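Local structure of protein-glutaminase (Chryseobacterium proteolyticum, 3A56) at residues K26-G31 with K70-V75; T46-E51 with P152-Y157. The protein hydrolyses the side-chain amide of glutamine residues in proteins, probably with a papain-like cysteine mechanism, and is seen here as its pro-enzyme. All blocks are in the same frame, centred on the assembly; numbering follows the deposited sequence. Where two conformers were deposited one is given.

Contact 1 of 2, residues K26-G31 with K70-V75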
loop_
_atom_site.group_PDB
_atom_site.type_symbol
_atom_site.label_atom_id
_atom_site.label_comp_id
_atom_site.label_asym_id
_atom_site.label_seq_id
_atom_site.Cartn_x
_atom_site.Cartn_y
_atom_site.Cartn_z
ATOM N N LYS A 26 0.794 16.430 6.094
ATOM C CA LYS A 26 1.035 15.705 7.332
ATOM C C LYS A 26 0.957 14.208 7.097
ATOM O O LYS A 26 0.179 13.725 6.280
ATOM C CB LYS A 26 0.023 16.105 8.410
ATOM C CG LYS A 26 0.379 17.380 9.165
ATOM C CD LYS A 26 -0.087 18.627 8.439
ATOM C CE LYS A 26 -1.589 18.816 8.576
ATOM N NZ LYS A 26 -2.042 20.137 8.050
ATOM N N THR A 27 1.758 13.463 7.844
ATOM C CA THR A 27 1.719 12.021 7.744
ATOM C C THR A 27 2.339 11.452 9.000
ATOM O O THR A 27 2.857 12.191 9.834
ATOM C CB THR A 27 2.498 11.531 6.509
ATOM O OG1 THR A 27 2.344 10.109 6.376
ATOM C CG2 THR A 27 3.963 11.874 6.655
ATOM N N VAL A 28 2.268 10.131 9.141
ATOM C CA VAL A 28 2.900 9.469 10.264
ATOM C C VAL A 28 4.020 8.596 9.707
ATOM O O VAL A 28 3.773 7.690 8.930
ATOM C CB VAL A 28 1.905 8.567 11.013
ATOM C CG1 VAL A 28 2.622 7.785 12.103
ATOM C CG2 VAL A 28 0.770 9.406 11.592
ATOM N N PRO A 29 5.260 8.873 10.103
ATOM C CA PRO A 29 6.363 7.996 9.686
ATOM C C PRO A 29 6.252 6.655 10.408
ATOM O O PRO A 29 5.888 6.635 11.582
ATOM C CB PRO A 29 7.615 8.736 10.172
ATOM C CG PRO A 29 7.132 10.045 10.726
ATOM C CD PRO A 29 5.694 9.912 11.047
ATOM N N VAL A 30 6.563 5.559 9.723
ATOM C CA VAL A 30 6.404 4.227 10.299
ATOM C C VAL A 30 7.668 3.381 10.288
ATOM O O VAL A 30 7.684 2.267 10.834
ATOM C CB VAL A 30 5.280 3.449 9.590
ATOM C CG1 VAL A 30 3.951 4.135 9.848
ATOM C CG2 VAL A 30 5.554 3.361 8.068
ATOM N N GLY A 31 8.724 3.895 9.672
ATOM C CA GLY A 31 9.998 3.199 9.695
ATOM C C GLY A 31 11.147 4.151 9.410
ATOM O O GLY A 31 11.002 5.135 8.695
ATOM N N LYS A 70 8.711 6.027 16.546
ATOM C CA LYS A 70 8.588 5.306 17.802
ATOM C C LYS A 70 7.167 5.378 18.323
ATOM O O LYS A 70 6.571 4.363 18.692
ATOM C CB LYS A 70 9.567 5.875 18.847
ATOM C CG LYS A 70 9.517 5.133 20.171
ATOM C CD LYS A 70 10.590 5.627 21.138
ATOM C CE LYS A 70 10.201 6.938 21.795
ATOM N NZ LYS A 70 11.198 7.351 22.832
ATOM N N ASN A 71 6.618 6.587 18.326
ATOM C CA ASN A 71 5.320 6.836 18.925
ATOM C C ASN A 71 4.132 6.774 17.968
ATOM O O ASN A 71 2.997 7.001 18.376
ATOM C CB ASN A 71 5.352 8.178 19.644
ATOM C CG ASN A 71 6.350 8.183 20.790
ATOM O OD1 ASN A 71 6.471 7.192 21.515
ATOM N ND2 ASN A 71 7.085 9.279 20.942
ATOM N N GLU A 72 4.392 6.457 16.700
ATOM C CA GLU A 72 3.357 6.508 15.664
ATOM C C GLU A 72 2.594 7.830 15.716
ATOM O O GLU A 72 1.363 7.868 15.819
ATOM C CB GLU A 72 2.395 5.322 15.778
ATOM C CG GLU A 72 1.516 5.159 14.551
ATOM C CD GLU A 72 0.732 3.878 14.577
ATOM O OE1 GLU A 72 -0.299 3.833 15.279
ATOM O OE2 GLU A 72 1.150 2.918 13.893
ATOM N N SER A 73 3.346 8.918 15.625
ATOM C CA SER A 73 2.777 10.251 15.743
ATOM C C SER A 73 3.040 11.033 14.468
ATOM O O SER A 73 3.987 10.737 13.742
ATOM C CB SER A 73 3.353 10.978 16.964
ATOM O OG SER A 73 4.769 11.040 16.917
ATOM N N PRO A 74 2.186 12.022 14.178
ATOM C CA PRO A 74 2.321 12.711 12.888
ATOM C C PRO A 74 3.362 13.821 12.897
ATOM O O PRO A 74 3.727 14.336 13.955
ATOM C CB PRO A 74 0.922 13.288 12.639
ATOM C CG PRO A 74 0.304 13.409 14.004
ATOM C CD PRO A 74 0.952 12.386 14.898
ATOM N N VAL A 75 3.869 14.128 11.707
ATOM C CA VAL A 75 4.712 15.290 11.474
ATOM C C VAL A 75 4.301 15.886 10.148
ATOM O O VAL A 75 3.506 15.304 9.400
ATOM C CB VAL A 75 6.208 14.938 11.377
ATOM C CG1 VAL A 75 6.710 14.374 12.689
ATOM C CG2 VAL A 75 6.427 13.945 10.241
#
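Thr-27 and Val-75 form an antiparallel hydrogen-bonded pair. Thr-27 N donates to Val-75 O at 3.0 Å and Val-75 N to Thr-27 O at 2.9 Å, both nearly straight (161° and 162°). CA-H...O contacts flank the pair: Lys-26 CA lies 3.2 Å from Val-75 O, and Pro-74 CA 3.1 Å from Thr-27 O. Apolar packing continues past the bridge. Val-28 has CG1 anti to its backbone N (chi1 175°), which directs this methyl to Glu-72 CG at 3.8 Å, while CG2 meets Pro-74 CB at 4.0 Å. The Pro-29 ring brings CG to 4.0 Å from Val-75 CG2, and its CD lies 3.3 Å from Ser-73 O, a buried carbonyl with no polar partner in the model. Glu-72, at positive phi, closes a Schellman motif that ends helix 59-71 and turns the chain toward the strand; its carboxylate is held by Ser-263 and Ser-259. The contact thus joins strand 22-35 to the start of strand 75-79, with strand 38-43 along the other edge of 22-35. Ala-68 of helix 59-71 packs on Pro-29 and Val-75, whereas Phe-100 of helix 94-103 touches Lys-26, Val-28 and Pro-74.

Contact 2 of 2, residues T46-E51 with P152-Y157; sequences TAQFYE and PVDGCY
An ST turn at Thr-46 docks on Asp-154 just ahead of helix 156-169, beside Cys-156, which touches His-197; a cysteine at the start of a helix near a histidine is consistent with the active site of a clan CA enzyme. Thr-46 OG1 is anti to its own backbone N (chi1 177°) and serves two bonds: it donates to Asp-154 OD1 at 2.6 Å and accepts from Gln-48 N at 3.1 Å, the bond that defines the turn. Ala-47 N donates to Asp-154 OD2 at 3.0 Å in a straight bond (173°). Both cross-contact donors reach syn sides of the carboxylate, but OG1 lies 21° out of its plane and the amide further. OD2 also receives a weak bond from the N-cap residue, Gly-155 N. Gln-48 crosses Asp-154 at about a right angle; NE2 comes to 2.9 Å of OD1 at an angle too poor for a hydrogen bond, while OE1 is bound by Ala-291 N. Ala-47 CB points to the helix start, 4.3 Å from Cys-156 SG. With both carboxylate oxygens gripped, the turn is fixed with the Ala-47 methyl facing that sulfur, consistent with a pro segment lying in the substrate site.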
loop_
_atom_site.group_PDB
_atom_site.type_symbol
_atom_site.label_atom_id
_atom_site.label_comp_id
_atom_site.label_asym_id
_atom_site.label_seq_id
_atom_site.Cartn_x
_atom_site.Cartn_y
_atom_site.Cartn_z
ATOM N N THR A 46 1.352 5.356 1.953
ATOM C CA THR A 46 2.225 5.315 0.795
ATOM C C THR A 46 3.270 4.210 0.952
ATOM O O THR A 46 3.799 3.992 2.044
ATOM C CB THR A 46 2.913 6.662 0.527
ATOM O OG1 THR A 46 3.807 6.503 -0.577
ATOM C CG2 THR A 46 3.705 7.122 1.735
ATOM N N ALA A 47 3.535 3.490 -0.132
ATOM C CA ALA A 47 4.564 2.444 -0.114
ATOM C C ALA A 47 5.945 2.993 -0.469
ATOM O O ALA A 47 6.916 2.247 -0.520
ATOM C CB ALA A 47 4.180 1.308 -1.074
ATOM N N GLN A 48 6.039 4.292 -0.725
ATOM C CA GLN A 48 7.312 4.854 -1.171
ATOM C C GLN A 48 8.248 5.164 -0.025
ATOM O O GLN A 48 7.813 5.550 1.062
ATOM C CB GLN A 48 7.062 6.133 -1.948
ATOM C CG GLN A 48 6.082 5.916 -3.063
ATOM C CD GLN A 48 5.686 7.226 -3.703
ATOM O OE1 GLN A 48 6.168 7.554 -4.767
ATOM N NE2 GLN A 48 4.839 7.998 -3.027
ATOM N N PHE A 49 9.543 5.011 -0.287
ATOM C CA PHE A 49 10.570 5.473 0.627
ATOM C C PHE A 49 10.921 6.910 0.347
ATOM O O PHE A 49 10.928 7.351 -0.812
ATOM C CB PHE A 49 11.842 4.647 0.478
ATOM C CG PHE A 49 11.788 3.313 1.150
ATOM C CD1 PHE A 49 11.811 2.142 0.398
ATOM C CD2 PHE A 49 11.740 3.220 2.531
ATOM C CE1 PHE A 49 11.781 0.904 1.015
ATOM C CE2 PHE A 49 11.710 1.973 3.151
ATOM C CZ PHE A 49 11.730 0.816 2.379
ATOM N N TYR A 50 11.230 7.629 1.420
ATOM C CA TYR A 50 11.764 8.977 1.313
ATOM C C TYR A 50 13.109 8.971 1.999
ATOM O O TYR A 50 13.394 8.108 2.811
ATOM C CB TYR A 50 10.805 9.955 1.969
ATOM C CG TYR A 50 9.504 10.015 1.211
ATOM C CD1 TYR A 50 8.534 9.029 1.386
ATOM C CD2 TYR A 50 9.261 11.025 0.296
ATOM C CE1 TYR A 50 7.351 9.071 0.682
ATOM C CE2 TYR A 50 8.084 11.075 -0.413
ATOM C CZ TYR A 50 7.133 10.097 -0.218
ATOM O OH TYR A 50 5.957 10.146 -0.927
ATOM N N GLU A 51 13.963 9.926 1.686
ATOM C CA GLU A 51 15.324 9.882 2.203
ATOM C C GLU A 51 15.718 11.201 2.839
ATOM O O GLU A 51 15.215 12.252 2.460
ATOM C CB GLU A 51 16.302 9.563 1.069
ATOM C CG GLU A 51 16.367 10.645 0.010
ATOM C CD GLU A 51 17.424 10.380 -1.052
ATOM O OE1 GLU A 51 17.780 9.203 -1.269
ATOM O OE2 GLU A 51 17.898 11.355 -1.673
ATOM N N PRO A 152 2.841 0.409 -10.916
ATOM C CA PRO A 152 3.242 -0.230 -9.654
ATOM C C PRO A 152 3.948 0.710 -8.678
ATOM O O PRO A 152 4.216 0.296 -7.548
ATOM C CB PRO A 152 4.224 -1.310 -10.119
ATOM C CG PRO A 152 4.842 -0.695 -11.341
ATOM C CD PRO A 152 3.657 -0.065 -12.045
ATOM N N VAL A 153 4.249 1.943 -9.083
ATOM C CA VAL A 153 4.976 2.859 -8.205
ATOM C C VAL A 153 4.340 2.980 -6.821
ATOM O O VAL A 153 5.030 2.907 -5.788
ATOM C CB VAL A 153 5.110 4.259 -8.836
ATOM C CG1 VAL A 153 5.747 5.227 -7.859
ATOM C CG2 VAL A 153 5.941 4.170 -10.110
ATOM N N ASP A 154 3.034 3.202 -6.784
ATOM C CA ASP A 154 2.364 3.335 -5.480
ATOM C C ASP A 154 0.890 3.009 -5.648
ATOM O O ASP A 154 0.440 2.765 -6.763
ATOM C CB ASP A 154 2.547 4.757 -4.940
ATOM C CG ASP A 154 2.490 4.833 -3.419
ATOM O OD1 ASP A 154 2.777 5.912 -2.890
ATOM O OD2 ASP A 154 2.156 3.830 -2.757
ATOM N N GLY A 155 0.144 3.019 -4.552
ATOM C CA GLY A 155 -1.286 2.793 -4.622
ATOM C C GLY A 155 -1.733 1.358 -4.401
ATOM O O GLY A 155 -2.902 1.046 -4.628
ATOM N N CYS A 156 -0.838 0.490 -3.926
ATOM C CA CYS A 156 -1.208 -0.910 -3.704
ATOM C C CYS A 156 -2.448 -1.025 -2.832
ATOM O O CYS A 156 -3.289 -1.915 -3.034
ATOM C CB CYS A 156 -0.065 -1.670 -3.015
ATOM S SG CYS A 156 0.469 -0.930 -1.439
ATOM N N TYR A 157 -2.542 -0.122 -1.863
ATOM C CA TYR A 157 -3.613 -0.165 -0.875
ATOM C C TYR A 157 -4.970 0.058 -1.558
ATOM O O TYR A 157 -5.957 -0.636 -1.261
ATOM C CB TYR A 157 -3.348 0.878 0.214
ATOM C CG TYR A 157 -3.051 2.270 -0.306
ATOM C CD1 TYR A 157 -1.749 2.658 -0.636
ATOM C CD2 TYR A 157 -4.066 3.201 -0.450
ATOM C CE1 TYR A 157 -1.479 3.953 -1.113
ATOM C CE2 TYR A 157 -3.812 4.482 -0.909
ATOM C CZ TYR A 157 -2.518 4.855 -1.245
ATOM O OH TYR A 157 -2.261 6.131 -1.695
#

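Both contacts involve the same five-stranded antiparallel sheet, yet contact 2 is wholly buried while contact 1 reaches the surface at Lys-26. Contact 1 lies within that sheet and the helix packed on it, its centre about 16 Å from the centre of the chain, joining central strand 22-35 to the chain leaving helix 59-71. Contact 2, its centre about 6 Å from the centre of the chain, bridges two parts of the fold: the approach to edge strand 49-52 and the start of helix 156-169 in the glutaminase region. Accordingly, contact 1 relies on backbone pairing and apolar packing, while contact 2 relies on one carboxylate receiving hydroxyl and amide donors. Their nearest atoms stay about 6 Å apart, without touching.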